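Endoglucanase A (Clostridium cellulolyticum, PDB 1EDG) hydrolyses internal beta-1,4-glucosidic bonds of cellulose through its catalytic domain, a family 5 glycosyl hydrolase barrel. Local coordinates at residues Leu6-Gln11 with Thr318-Met323; Lys71-Asn76 with Ile367-Val372; Lys129-Ser134 with Asn169-Val174; Ser140-Ile145 with Asn197-Asp202. All blocks are in the same frame, centred on the assembly; numbering follows the deposited sequence.

All four contacts lie on or around one (beta/alpha)8 barrel and fall into two pairs on opposite sides of its centre. Contacts 1 and 2, with centres about 14 Å apart and segments alternating along the chain, meet where Val-320 and Met-323 of helix 316-332 pack on Ile-367 of helix 365-374; contact 1 lays the N-terminal segment on helix 316-332, and contact 2 sets helix 365-374 against the end of helix 64-73. Contacts 3 and 4 lie about 10 Å apart, their segments likewise alternating, and both join the units that follow strands 116-120 and 163-166, one through loops and the other through helices 138-155 and 187-209. Both are nested inside the loops closed by contacts 1 and 2.

Contact 1: residues Leu6-Gln11 with Thr318-Met323; sequences LIPNLQ and TRVEYM
On the outside of the (beta/alpha)8 barrel, the irregular segment Leu-6 to Gln-11 near the N-terminus runs past helix 316-332, the helix that follows strand 303-308. The apolar part centres on one methyl group. Val-320 holds CG1 anti to its backbone N (chi1 173°), which aims this branch at the bend of the chain around Ile-7. There Val-320 CG1 meets Ile-7 CA at 3.7 Å and, with the two side chains crossing at about a right angle, Ile-7 CG1 at 3.9 Å. Its other branch, CG2, packs on Ile-367 of helix 365-374, so Val-320 lies between the N-terminal segment and that helix. At the next residue of the helix, the Pro-8 ring rests on the backbone, its CD 4.1 Å from Glu-321 CA.

The polar links are of two kinds. Tyr-374 OH, from the end of helix 365-374, is hydrogen-bonded to both Pro-8 O and Leu-10 N and so pins the extended chain. The extended side chain of Glu-321 carries its carboxylate to a salt bridge with Lys-317 through OE2. The same oxygen takes a hydrogen bond from a water at 2.9 Å, and this water gives its other proton to Leu-6 O at 2.7 Å.

Contact 2: residues Lys71-Asn76 with Ile367-Val372; sequences KQKGFN and IIDGMV
Helix 64-73 ends in a Schellman motif, in which Gly-74 turns to a positive phi of 132° and its N bonds back to Lys-71 O at 2.9 Å, setting the turn against the flank of helix 365-374. Val-372 lies along this turn, with CG2 3.7 Å from Lys-73 O. The long chain of Lys-73, bent at chi2, passes obliquely over Ile-368. Its CD presses on Ile-368 CD1 at 3.5 Å, closer than usual for two carbons; chi1 of Lys-73 (-108°) and chi1 of Ile-368 (113°) both depart from staggered values, consistent with strain. The same CD1 also meets Phe-75 CE2 at 3.6 Å, so both the lysine chain and the ring bear on this methyl.

In the (beta/alpha)8 barrel this joins helix 64-73, which leads into strand 77-80, to helix 365-374, the helix after the last barrel strand 336-339. Phe-362 of the small hairpin touches Lys-73, Phe-75 and Ile-368 alike.

Beyond this apolar patch, Lys-73 NZ forms a salt bridge with Asp-369, meeting the syn lone pair of OD1 at 2.8 Å. A water closes a ring beside it, accepting from Lys-73 NZ at 3.0 Å and donating to Asp-369 OD2 at 2.8 Å. Tyr-2 OH is hydrogen-bonded to OD2 as well.

Contact 3: residues Lys129-Ser134 with Asn169-Val174; sequences KGYFPS and NEPRLV
The guanidinium of Arg-172 is held twice: NH1 donates to Glu-170 O at 3.0 Å, with an N-H...O angle of 159°, and NE makes a salt bridge to Glu-179 OE2. Glu-170 O lies almost in the guanidinium plane, although the donor stands above the plane of the carbonyl. The two anchors fix the rotation of the group, while Val-174 CG2 lies over the rim of one face. Between the two loops a single water joins Tyr-131 OH, at 2.8 Å, to Asn-169 N, which donates to it.

The rest is van der Waals contact. Tyr-131, its CG in the crowded position between N and the carbonyl carbon (chi1 71°), brings the ring edge to Pro-171 in an apolar contact, with CE2 4.0 Å from Pro-171 CB. Pro-133, the centre of an inverse gamma turn, places CG 3.3 Å from Arg-172 O. Leu-173 CD2 reaches Pro-133 O at 3.5 Å and makes an apolar contact with Phe-132 CE2 at 3.7 Å, the leucine and phenylalanine side chains crossing at about a right angle.

These loops follow neighbouring barrel strands 116-120 and 163-166. Asn-169, Glu-170 and Pro-171 match the Asn-Glu-Pro signature of family 5, whose glutamate is the acid/base of relatives; the hydrogen bond of Glu-170 to His-254 is consistent with a place in the active site at the C-terminal ends of the strands of a (beta/alpha)8 glycosidase.

Contact 4: residues Ser140-Ile145 with Asn197-Asp202; sequences SSKKYI and NQLNQD
Helices 138-155 and 187-209, which follow neighbouring strands 116-120 and 163-166 of the (beta/alpha)8 barrel, run side by side in the same direction. Their short segments cross at -30°, with axes 9.8 Å apart at closest approach. The inner part of the interface is well packed around Leu-199. Its CG stands anti to the carbonyl carbon (chi1 -66°), so that CD2 reaches across to Ser-141, Lys-142 and Ile-145, and Met-138 also touches the leucine. There Leu-199 CD2 lies 4.0 Å from Ser-141 CB and 4.2 Å from Ile-145 CG1. Ile-145 uses its other branch, CG2, to approach the backbone, 4.0 Å from Leu-199 O. Met-168, from the loop after strand 163-166, packs on Leu-199 too. The buried hydroxyl of Ser-141 is hydrogen-bonded to Tyr-137 O and to Phe-132 N; both partners lie just ahead of the helix, in the loop that leads into it.

Toward the outside the packing gives way to charge. Lys-142, only partly exposed, lies with its long chain across the end of Asp-202, crossing it at about a right angle. The chain bends at chi3 and chi4 and curls round the carboxylate, with Lys-142 CG 3.4 Å from Asp-202 OD2 on the way. The ammonium then faces both oxygens: Lys-142 NZ meets Asp-202 OD1 in a weak hydrogen bond at 3.1 Å and the syn lone pair of Asp-202 OD2 in a shorter one at 2.8 Å.

Contact 1: residues Leu6-Gln11 with Thr318-Met323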
# COMPACT_ATOMS: atom_id res chain seq x y z
N LEU A 6 20.68 7.54 -17.26
CA LEU A 6 20.49 6.29 -16.52
C LEU A 6 19.14 5.63 -16.80
O LEU A 6 19.01 4.41 -16.69
CB LEU A 6 20.65 6.53 -15.02
CG LEU A 6 22.03 7.02 -14.55
CD1 LEU A 6 22.06 7.08 -13.02
CD2 LEU A 6 23.12 6.10 -15.07
N ILE A 7 18.15 6.44 -17.15
CA ILE A 7 16.80 5.94 -17.43
C ILE A 7 16.77 5.14 -18.74
O ILE A 7 17.14 5.65 -19.80
CB ILE A 7 15.80 7.11 -17.49
CG1 ILE A 7 15.82 7.87 -16.16
CG2 ILE A 7 14.39 6.60 -17.78
CD1 ILE A 7 14.99 9.14 -16.16
N PRO A 8 16.35 3.86 -18.67
CA PRO A 8 16.28 3.01 -19.86
C PRO A 8 15.16 3.41 -20.81
O PRO A 8 14.16 4.00 -20.40
CB PRO A 8 16.02 1.62 -19.27
CG PRO A 8 15.17 1.94 -18.06
CD PRO A 8 15.90 3.14 -17.47
N ASN A 9 15.36 3.11 -22.09
CA ASN A 9 14.39 3.42 -23.14
C ASN A 9 13.60 2.13 -23.33
O ASN A 9 14.12 1.16 -23.88
CB ASN A 9 15.12 3.79 -24.43
CG ASN A 9 14.18 4.32 -25.50
OD1 ASN A 9 13.10 3.77 -25.73
ND2 ASN A 9 14.59 5.40 -26.16
N LEU A 10 12.36 2.12 -22.86
CA LEU A 10 11.51 0.94 -22.95
C LEU A 10 10.27 1.15 -23.81
O LEU A 10 9.68 2.23 -23.81
CB LEU A 10 11.07 0.51 -21.55
CG LEU A 10 12.17 0.28 -20.50
CD1 LEU A 10 11.55 0.07 -19.12
CD2 LEU A 10 13.03 -0.92 -20.88
N GLN A 11 9.90 0.11 -24.55
CA GLN A 11 8.72 0.13 -25.40
C GLN A 11 7.96 -1.18 -25.16
O GLN A 11 7.99 -2.09 -25.98
CB GLN A 11 9.10 0.26 -26.88
CG GLN A 11 9.70 1.60 -27.26
CD GLN A 11 8.77 2.77 -26.95
OE1 GLN A 11 7.57 2.74 -27.27
NE2 GLN A 11 9.31 3.80 -26.31
N THR A 318 21.33 0.56 -11.41
CA THR A 318 20.55 -0.67 -11.33
C THR A 318 19.15 -0.40 -10.78
O THR A 318 18.17 -0.96 -11.27
CB THR A 318 21.27 -1.73 -10.48
OG1 THR A 318 22.59 -1.94 -11.01
CG2 THR A 318 20.51 -3.05 -10.50
N ARG A 319 19.05 0.48 -9.78
CA ARG A 319 17.75 0.81 -9.21
C ARG A 319 16.88 1.63 -10.18
O ARG A 319 15.66 1.46 -10.21
CB ARG A 319 17.88 1.51 -7.85
CG ARG A 319 18.40 0.59 -6.74
CD ARG A 319 18.06 1.10 -5.33
NE ARG A 319 18.64 2.41 -5.03
CZ ARG A 319 18.11 3.30 -4.21
NH1 ARG A 319 16.97 3.04 -3.59
NH2 ARG A 319 18.70 4.47 -4.01
N VAL A 320 17.50 2.49 -10.98
CA VAL A 320 16.75 3.28 -11.95
C VAL A 320 16.16 2.32 -12.99
O VAL A 320 14.97 2.40 -13.33
CB VAL A 320 17.64 4.32 -12.67
CG1 VAL A 320 16.86 4.99 -13.81
CG2 VAL A 320 18.13 5.38 -11.68
N GLU A 321 16.98 1.39 -13.46
CA GLU A 321 16.55 0.40 -14.45
C GLU A 321 15.45 -0.52 -13.91
O GLU A 321 14.42 -0.73 -14.57
CB GLU A 321 17.75 -0.41 -14.95
CG GLU A 321 18.72 0.43 -15.79
CD GLU A 321 20.05 -0.26 -16.04
OE1 GLU A 321 20.49 -1.06 -15.20
OE2 GLU A 321 20.67 0.02 -17.09
N TYR A 322 15.65 -1.02 -12.69
CA TYR A 322 14.67 -1.90 -12.04
C TYR A 322 13.32 -1.21 -11.83
O TYR A 322 12.28 -1.74 -12.23
CB TYR A 322 15.22 -2.43 -10.71
CG TYR A 322 14.20 -3.12 -9.82
CD1 TYR A 322 13.83 -4.46 -10.05
CD2 TYR A 322 13.60 -2.45 -8.75
CE1 TYR A 322 12.89 -5.09 -9.23
CE2 TYR A 322 12.67 -3.07 -7.93
CZ TYR A 322 12.32 -4.39 -8.17
OH TYR A 322 11.39 -4.99 -7.34
N MET A 323 13.32 -0.02 -11.23
CA MET A 323 12.05 0.67 -10.99
C MET A 323 11.33 1.06 -12.28
O MET A 323 10.09 0.99 -12.36
CB MET A 323 12.23 1.89 -10.07
CG MET A 323 12.56 1.54 -8.61
SD MET A 323 11.43 0.30 -7.86
CE MET A 323 9.85 1.15 -7.92
O HOH W 1 20.04 2.56 -18.32

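Contact 2: residues Lys71-Asn76 with Ile367-Val372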
# COMPACT_ATOMS: atom_id res chain seq x y z
N LYS A 71 3.27 16.11 -5.26
CA LYS A 71 2.35 16.31 -6.37
C LYS A 71 3.07 16.93 -7.57
O LYS A 71 2.90 16.48 -8.71
CB LYS A 71 1.20 17.22 -5.96
CG LYS A 71 0.23 17.47 -7.10
CD LYS A 71 -0.88 18.40 -6.73
CE LYS A 71 -1.87 18.49 -7.88
NZ LYS A 71 -2.41 17.14 -8.26
N GLN A 72 3.89 17.93 -7.31
CA GLN A 72 4.65 18.61 -8.35
C GLN A 72 5.49 17.64 -9.18
O GLN A 72 5.67 17.84 -10.38
CB GLN A 72 5.55 19.68 -7.72
CG GLN A 72 6.32 20.54 -8.71
CD GLN A 72 7.50 21.25 -8.05
OE1 GLN A 72 8.65 20.82 -8.18
NE2 GLN A 72 7.21 22.32 -7.32
N LYS A 73 5.98 16.58 -8.55
CA LYS A 73 6.79 15.58 -9.25
C LYS A 73 6.00 14.73 -10.24
O LYS A 73 6.57 14.21 -11.20
CB LYS A 73 7.49 14.66 -8.25
CG LYS A 73 8.98 14.89 -8.15
CD LYS A 73 9.66 14.75 -9.50
CE LYS A 73 11.16 14.91 -9.36
NZ LYS A 73 11.79 15.33 -10.64
N GLY A 74 4.71 14.56 -9.99
CA GLY A 74 3.90 13.75 -10.89
C GLY A 74 3.04 12.71 -10.19
O GLY A 74 2.19 12.09 -10.83
N PHE A 75 3.26 12.50 -8.90
CA PHE A 75 2.46 11.54 -8.14
C PHE A 75 1.05 12.11 -8.00
O PHE A 75 0.88 13.31 -7.81
CB PHE A 75 3.05 11.34 -6.73
CG PHE A 75 4.38 10.64 -6.72
CD1 PHE A 75 4.45 9.24 -6.78
CD2 PHE A 75 5.57 11.36 -6.63
CE1 PHE A 75 5.68 8.58 -6.74
CE2 PHE A 75 6.80 10.71 -6.59
CZ PHE A 75 6.86 9.32 -6.65
N ASN A 76 0.03 11.26 -8.11
CA ASN A 76 -1.34 11.75 -7.96
C ASN A 76 -2.10 11.02 -6.84
O ASN A 76 -3.29 11.26 -6.62
CB ASN A 76 -2.12 11.66 -9.28
CG ASN A 76 -3.36 12.56 -9.29
OD1 ASN A 76 -3.32 13.68 -8.78
ND2 ASN A 76 -4.44 12.07 -9.86
N ILE A 367 15.54 7.84 -10.26
CA ILE A 367 14.66 6.70 -10.02
C ILE A 367 13.21 7.14 -10.16
O ILE A 367 12.43 6.54 -10.90
CB ILE A 367 14.86 6.10 -8.61
CG1 ILE A 367 16.25 5.47 -8.48
CG2 ILE A 367 13.77 5.06 -8.31
CD1 ILE A 367 16.59 5.01 -7.06
N ILE A 368 12.86 8.24 -9.49
CA ILE A 368 11.48 8.71 -9.53
C ILE A 368 11.06 9.27 -10.91
O ILE A 368 9.90 9.13 -11.31
CB ILE A 368 11.12 9.64 -8.32
CG1 ILE A 368 10.85 11.07 -8.76
CG2 ILE A 368 12.17 9.55 -7.22
CD1 ILE A 368 9.40 11.33 -8.94
N ASP A 369 12.01 9.86 -11.64
CA ASP A 369 11.69 10.38 -12.97
C ASP A 369 11.43 9.22 -13.93
O ASP A 369 10.59 9.33 -14.83
CB ASP A 369 12.80 11.29 -13.49
CG ASP A 369 12.85 12.63 -12.76
OD1 ASP A 369 11.84 13.00 -12.14
OD2 ASP A 369 13.91 13.30 -12.79
N GLY A 370 12.14 8.11 -13.71
CA GLY A 370 11.95 6.92 -14.52
C GLY A 370 10.56 6.35 -14.26
O GLY A 370 9.87 5.90 -15.19
N MET A 371 10.13 6.37 -13.00
CA MET A 371 8.81 5.88 -12.63
C MET A 371 7.70 6.74 -13.23
O MET A 371 6.72 6.21 -13.77
CB MET A 371 8.66 5.83 -11.11
CG MET A 371 9.55 4.79 -10.44
SD MET A 371 9.41 4.85 -8.64
CE MET A 371 7.72 4.24 -8.40
N VAL A 372 7.84 8.06 -13.15
CA VAL A 372 6.83 8.96 -13.70
C VAL A 372 6.74 8.80 -15.22
O VAL A 372 5.64 8.78 -15.79
CB VAL A 372 7.14 10.44 -13.35
CG1 VAL A 372 6.14 11.37 -14.02
CG2 VAL A 372 7.08 10.63 -11.84
O HOH W 2 14.45 15.92 -11.93

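Contact 3: residues Lys129-Ser134 with Asn169-Val174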
# COMPACT_ATOMS: atom_id res chain seq x y z
N LYS A 129 -4.45 -6.01 21.61
CA LYS A 129 -4.88 -4.67 21.24
C LYS A 129 -5.55 -4.48 19.88
O LYS A 129 -6.27 -3.49 19.70
CB LYS A 129 -3.69 -3.71 21.36
CG LYS A 129 -3.26 -3.43 22.80
CD LYS A 129 -1.95 -2.65 22.83
CE LYS A 129 -1.72 -1.98 24.18
NZ LYS A 129 -2.75 -0.93 24.46
N GLY A 130 -5.32 -5.38 18.94
CA GLY A 130 -5.93 -5.24 17.62
C GLY A 130 -6.62 -6.50 17.16
O GLY A 130 -7.44 -7.06 17.89
N TYR A 131 -6.31 -6.94 15.95
CA TYR A 131 -6.92 -8.16 15.40
C TYR A 131 -5.82 -9.19 15.13
O TYR A 131 -4.64 -8.85 15.11
CB TYR A 131 -7.72 -7.85 14.11
CG TYR A 131 -6.88 -7.49 12.89
CD1 TYR A 131 -6.47 -6.18 12.65
CD2 TYR A 131 -6.48 -8.47 11.98
CE1 TYR A 131 -5.68 -5.86 11.55
CE2 TYR A 131 -5.69 -8.16 10.88
CZ TYR A 131 -5.29 -6.85 10.67
OH TYR A 131 -4.49 -6.55 9.60
N PHE A 132 -6.21 -10.45 14.98
CA PHE A 132 -5.27 -11.53 14.68
C PHE A 132 -6.11 -12.51 13.88
O PHE A 132 -7.12 -13.02 14.36
CB PHE A 132 -4.73 -12.19 15.96
CG PHE A 132 -3.53 -13.06 15.72
CD1 PHE A 132 -2.25 -12.51 15.69
CD2 PHE A 132 -3.68 -14.42 15.50
CE1 PHE A 132 -1.13 -13.31 15.44
CE2 PHE A 132 -2.56 -15.23 15.24
CZ PHE A 132 -1.29 -14.67 15.21
N PRO A 133 -5.72 -12.75 12.62
CA PRO A 133 -6.43 -13.65 11.69
C PRO A 133 -6.36 -15.16 11.94
O PRO A 133 -5.72 -15.89 11.18
CB PRO A 133 -5.83 -13.27 10.34
CG PRO A 133 -4.41 -13.00 10.69
CD PRO A 133 -4.53 -12.17 11.97
N SER A 134 -7.00 -15.62 13.01
CA SER A 134 -7.08 -17.04 13.33
C SER A 134 -8.41 -17.22 14.05
O SER A 134 -8.91 -16.28 14.67
CB SER A 134 -5.90 -17.52 14.18
OG SER A 134 -6.01 -17.12 15.54
N ASN A 169 -3.75 -4.07 6.21
CA ASN A 169 -2.47 -3.95 5.50
C ASN A 169 -1.91 -5.30 5.05
O ASN A 169 -2.08 -5.70 3.88
CB ASN A 169 -1.47 -3.21 6.40
CG ASN A 169 -0.09 -3.10 5.77
OD1 ASN A 169 0.04 -2.68 4.62
ND2 ASN A 169 0.94 -3.48 6.51
N GLU A 170 -1.23 -6.00 5.95
CA GLU A 170 -0.66 -7.31 5.65
C GLU A 170 -1.11 -8.32 6.71
O GLU A 170 -0.30 -8.83 7.49
CB GLU A 170 0.88 -7.23 5.60
CG GLU A 170 1.41 -6.40 4.43
CD GLU A 170 2.94 -6.34 4.36
OE1 GLU A 170 3.63 -6.76 5.31
OE2 GLU A 170 3.46 -5.85 3.34
N PRO A 171 -2.42 -8.63 6.75
CA PRO A 171 -2.94 -9.59 7.75
C PRO A 171 -2.19 -10.92 7.61
O PRO A 171 -2.05 -11.46 6.51
CB PRO A 171 -4.42 -9.68 7.40
CG PRO A 171 -4.44 -9.43 5.91
CD PRO A 171 -3.44 -8.31 5.74
N ARG A 172 -1.69 -11.43 8.73
CA ARG A 172 -0.90 -12.65 8.69
C ARG A 172 -0.78 -13.25 10.09
O ARG A 172 -1.20 -12.63 11.07
CB ARG A 172 0.50 -12.31 8.19
CG ARG A 172 1.27 -11.37 9.14
CD ARG A 172 2.48 -10.73 8.48
NE ARG A 172 3.28 -9.96 9.43
CZ ARG A 172 2.98 -8.74 9.86
NH1 ARG A 172 1.89 -8.12 9.45
NH2 ARG A 172 3.79 -8.13 10.73
N LEU A 173 -0.19 -14.44 10.18
CA LEU A 173 0.02 -15.10 11.46
C LEU A 173 1.37 -14.68 12.03
O LEU A 173 2.38 -15.35 11.83
CB LEU A 173 -0.04 -16.62 11.29
CG LEU A 173 -1.39 -17.20 10.86
CD1 LEU A 173 -1.24 -18.69 10.56
CD2 LEU A 173 -2.44 -16.96 11.94
N VAL A 174 1.39 -13.55 12.74
CA VAL A 174 2.62 -13.04 13.33
C VAL A 174 3.21 -14.08 14.28
O VAL A 174 2.50 -14.65 15.11
CB VAL A 174 2.38 -11.72 14.11
CG1 VAL A 174 3.69 -11.19 14.66
CG2 VAL A 174 1.74 -10.68 13.20
O HOH W 3 -3.85 -3.87 9.30

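Contact 4: residues Ser140-Ile145 with Asn197-Asp202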
# COMPACT_ATOMS: atom_id res chain seq x y z
N SER A 140 -12.67 -10.94 19.04
CA SER A 140 -12.04 -9.64 19.24
C SER A 140 -11.67 -8.98 17.91
O SER A 140 -11.81 -7.76 17.76
CB SER A 140 -10.81 -9.78 20.13
OG SER A 140 -10.01 -10.88 19.73
N SER A 141 -11.22 -9.79 16.95
CA SER A 141 -10.83 -9.28 15.63
C SER A 141 -12.00 -8.59 14.94
O SER A 141 -11.85 -7.49 14.42
CB SER A 141 -10.29 -10.41 14.75
OG SER A 141 -9.07 -10.93 15.27
N LYS A 142 -13.17 -9.23 14.96
CA LYS A 142 -14.36 -8.65 14.35
C LYS A 142 -14.73 -7.36 15.05
O LYS A 142 -15.10 -6.38 14.40
CB LYS A 142 -15.54 -9.61 14.44
CG LYS A 142 -15.50 -10.76 13.46
CD LYS A 142 -16.60 -11.76 13.76
CE LYS A 142 -17.15 -12.39 12.50
NZ LYS A 142 -18.00 -11.41 11.76
N LYS A 143 -14.65 -7.35 16.38
CA LYS A 143 -15.00 -6.15 17.13
C LYS A 143 -14.06 -5.01 16.79
O LYS A 143 -14.49 -3.87 16.62
CB LYS A 143 -14.98 -6.42 18.64
CG LYS A 143 -15.86 -7.56 19.07
CD LYS A 143 -17.26 -7.46 18.46
CE LYS A 143 -18.05 -8.77 18.61
NZ LYS A 143 -17.45 -9.94 17.89
N TYR A 144 -12.77 -5.32 16.66
CA TYR A 144 -11.77 -4.31 16.33
C TYR A 144 -12.03 -3.68 14.95
O TYR A 144 -12.19 -2.46 14.82
CB TYR A 144 -10.36 -4.90 16.37
CG TYR A 144 -9.27 -3.87 16.12
CD1 TYR A 144 -8.90 -2.97 17.12
CD2 TYR A 144 -8.67 -3.75 14.86
CE1 TYR A 144 -7.96 -1.97 16.88
CE2 TYR A 144 -7.72 -2.75 14.61
CZ TYR A 144 -7.38 -1.86 15.62
OH TYR A 144 -6.47 -0.86 15.39
N ILE A 145 -12.10 -4.53 13.93
CA ILE A 145 -12.33 -4.09 12.56
C ILE A 145 -13.63 -3.29 12.39
O ILE A 145 -13.63 -2.22 11.78
CB ILE A 145 -12.30 -5.31 11.57
CG1 ILE A 145 -10.88 -5.86 11.44
CG2 ILE A 145 -12.85 -4.93 10.19
CD1 ILE A 145 -9.86 -4.91 10.80
N ASN A 197 -10.86 -13.60 4.80
CA ASN A 197 -12.02 -13.43 3.92
C ASN A 197 -13.18 -12.85 4.75
O ASN A 197 -13.87 -11.93 4.30
CB ASN A 197 -12.46 -14.77 3.29
CG ASN A 197 -11.52 -15.23 2.18
OD1 ASN A 197 -10.86 -14.42 1.53
ND2 ASN A 197 -11.49 -16.54 1.94
N GLN A 198 -13.36 -13.37 5.96
CA GLN A 198 -14.42 -12.91 6.86
C GLN A 198 -14.20 -11.46 7.31
O GLN A 198 -15.13 -10.65 7.29
CB GLN A 198 -14.55 -13.83 8.07
CG GLN A 198 -14.98 -15.27 7.73
CD GLN A 198 -14.99 -16.21 8.93
OE1 GLN A 198 -14.29 -17.23 8.95
NE2 GLN A 198 -15.80 -15.88 9.94
N LEU A 199 -12.97 -11.13 7.69
CA LEU A 199 -12.66 -9.77 8.14
C LEU A 199 -12.82 -8.74 7.01
O LEU A 199 -13.31 -7.63 7.25
CB LEU A 199 -11.27 -9.72 8.77
CG LEU A 199 -11.16 -10.52 10.08
CD1 LEU A 199 -9.71 -10.56 10.55
CD2 LEU A 199 -12.06 -9.92 11.15
N ASN A 200 -12.45 -9.11 5.79
CA ASN A 200 -12.62 -8.22 4.64
C ASN A 200 -14.12 -7.95 4.45
O ASN A 200 -14.54 -6.82 4.19
CB ASN A 200 -12.03 -8.84 3.37
CG ASN A 200 -10.56 -8.52 3.19
OD1 ASN A 200 -10.10 -7.44 3.57
ND2 ASN A 200 -9.82 -9.44 2.59
N GLN A 201 -14.92 -9.00 4.62
CA GLN A 201 -16.37 -8.90 4.49
C GLN A 201 -16.94 -7.97 5.56
O GLN A 201 -17.79 -7.12 5.27
CB GLN A 201 -17.01 -10.29 4.57
CG GLN A 201 -18.50 -10.28 4.31
CD GLN A 201 -18.85 -9.86 2.90
OE1 GLN A 201 -18.63 -10.61 1.95
NE2 GLN A 201 -19.39 -8.66 2.75
N ASP A 202 -16.48 -8.12 6.80
CA ASP A 202 -16.96 -7.27 7.90
C ASP A 202 -16.60 -5.80 7.64
O ASP A 202 -17.41 -4.90 7.90
CB ASP A 202 -16.37 -7.72 9.24
CG ASP A 202 -16.90 -9.08 9.69
OD1 ASP A 202 -18.09 -9.38 9.44
OD2 ASP A 202 -16.13 -9.85 10.29